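Long-range contact in Blr3880 protein (Bradyrhizobium japonicum, PDB 2OOD), which probably catalyses the zinc-dependent hydrolytic deamination of guanine to xanthine and ammonia, a step in purine degradation: residues 282-286 with 316-320. Numbering follows the deposited sequence.
Sequences FRRMS and EHRVK
Ser286, Arg283 and Phe282 on one side of helix 279-288 meet His317, Arg318 and Val319, the loop that leads into strand 320-323, within the TIM-barrel amidohydrolase domain. Strands 291-294 and 320-323 pair in parallel here, and the contact packs the helix before the first of them against the approach to the second, away from the zinc and guanine sites.

The direct polar link is one hydrogen bond, from Ser286 OG to Arg318 O at 2.6 Å. With OG anti to the backbone N, the hydroxyl reaches the loop backbone; it meets the carbonyl from above its plane, 51° out of it, so no lone pair is addressed squarely. The side chain of Arg318 starts away from the helix, and its guanidinium forms a salt bridge with Asp18 and a cation-pi contact with Trp20.

Apolar packing is carried by Val319. Val319 CG2 lies 3.8 Å from Phe282 CD1, the two side chains crossing at about a right angle. Beyond it, Val319 touches Val292 of the neighbouring strand, while the Phe282 side chain also touches Phe307 and Ala312. Separately, the Val319 CG2 methyl lies 3.5 Å from the backbone carbonyl oxygen Phe282 O.

At the more exposed end, a CH-pi contact joins Arg283 to the His317 ring. Arg283 CD sits 3.4 Å from the centroid of the His317 ring, only 12° off the normal, whereas the guanidinium is turned 71° from the ring plane, which excludes a parallel stack. A water in the plane of the ring, at its edge, bridges His317 ND1 (2.8 Å) and Arg283 O, donating to the latter at 3.1 Å.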
# COMPACT_ATOMS: atom_id res chain seq x y z
N PHE A 282 9.52 -23.91 10.34
CA PHE A 282 8.11 -23.95 9.99
C PHE A 282 7.55 -25.32 10.36
O PHE A 282 6.51 -25.41 11.01
CB PHE A 282 7.89 -23.70 8.50
CG PHE A 282 7.77 -22.25 8.13
CD1 PHE A 282 6.80 -21.45 8.72
CD2 PHE A 282 8.59 -21.68 7.17
CE1 PHE A 282 6.64 -20.10 8.35
CE2 PHE A 282 8.44 -20.34 6.79
CZ PHE A 282 7.46 -19.55 7.39
N ARG A 283 8.25 -26.39 9.96
CA ARG A 283 7.78 -27.73 10.27
C ARG A 283 7.63 -27.97 11.76
O ARG A 283 6.69 -28.62 12.19
CB ARG A 283 8.72 -28.79 9.68
CG ARG A 283 8.59 -29.01 8.17
CD ARG A 283 9.29 -30.30 7.72
NE ARG A 283 10.69 -30.34 8.14
CZ ARG A 283 11.71 -29.80 7.48
NH1 ARG A 283 11.50 -29.17 6.32
NH2 ARG A 283 12.94 -29.85 7.99
N ARG A 284 8.55 -27.44 12.56
CA ARG A 284 8.48 -27.62 14.01
C ARG A 284 7.24 -26.95 14.58
O ARG A 284 6.54 -27.53 15.42
CB ARG A 284 9.73 -27.05 14.69
CG ARG A 284 11.03 -27.68 14.20
CD ARG A 284 11.97 -27.93 15.35
NE ARG A 284 12.43 -26.70 15.98
CZ ARG A 284 13.31 -25.87 15.43
NH1 ARG A 284 13.81 -26.13 14.23
NH2 ARG A 284 13.70 -24.78 16.08
N MSE A 285 6.96 -25.73 14.14
CA MSE A 285 5.78 -25.01 14.62
C MSE A 285 4.52 -25.76 14.23
O MSE A 285 3.62 -25.97 15.04
CB MSE A 285 5.75 -23.60 14.05
CG MSE A 285 6.95 -22.76 14.47
SE MSE A 285 6.90 -20.98 13.69
CE MSE A 285 5.57 -20.19 14.88
N SER A 286 4.46 -26.18 12.97
CA SER A 286 3.31 -26.93 12.47
C SER A 286 3.05 -28.12 13.39
O SER A 286 1.91 -28.41 13.76
CB SER A 286 3.57 -27.41 11.05
OG SER A 286 2.51 -28.21 10.57
N GLU A 316 1.54 -30.26 3.69
CA GLU A 316 2.22 -31.37 4.37
C GLU A 316 2.70 -30.92 5.74
O GLU A 316 2.92 -31.74 6.63
CB GLU A 316 3.41 -31.88 3.54
CG GLU A 316 3.04 -32.29 2.11
CD GLU A 316 4.20 -32.95 1.34
OE1 GLU A 316 5.34 -32.41 1.37
OE2 GLU A 316 3.97 -34.01 0.70
N HIS A 317 2.87 -29.62 5.91
CA HIS A 317 3.34 -29.06 7.18
C HIS A 317 2.68 -27.71 7.41
O HIS A 317 3.36 -26.71 7.66
CB HIS A 317 4.86 -28.90 7.14
CG HIS A 317 5.59 -30.18 6.84
ND1 HIS A 317 5.87 -31.12 7.80
CD2 HIS A 317 6.08 -30.67 5.67
CE1 HIS A 317 6.50 -32.14 7.24
NE2 HIS A 317 6.64 -31.89 5.95
N ARG A 318 1.36 -27.69 7.32
CA ARG A 318 0.57 -26.47 7.49
C ARG A 318 0.84 -25.80 8.83
O ARG A 318 0.79 -26.43 9.88
CB ARG A 318 -0.91 -26.80 7.32
CG ARG A 318 -1.83 -25.60 7.27
CD ARG A 318 -1.32 -24.53 6.31
NE ARG A 318 -2.05 -23.27 6.47
CZ ARG A 318 -3.23 -23.04 5.92
NH1 ARG A 318 -3.80 -23.99 5.17
NH2 ARG A 318 -3.85 -21.88 6.11
N VAL A 319 1.13 -24.51 8.77
CA VAL A 319 1.41 -23.71 9.96
C VAL A 319 0.20 -22.82 10.22
O VAL A 319 -0.35 -22.23 9.29
CB VAL A 319 2.66 -22.82 9.75
CG1 VAL A 319 2.88 -21.92 10.95
CG2 VAL A 319 3.88 -23.68 9.52
N LYS A 320 -0.22 -22.72 11.49
CA LYS A 320 -1.35 -21.89 11.86
C LYS A 320 -0.95 -20.42 11.77
O LYS A 320 0.15 -20.04 12.18
CB LYS A 320 -1.79 -22.22 13.29
CG LYS A 320 -2.55 -23.52 13.38
CD LYS A 320 -2.93 -23.84 14.81
CE LYS A 320 -3.78 -25.09 14.88
NZ LYS A 320 -4.99 -24.93 14.02
O HOH W 1 5.54 -31.04 10.60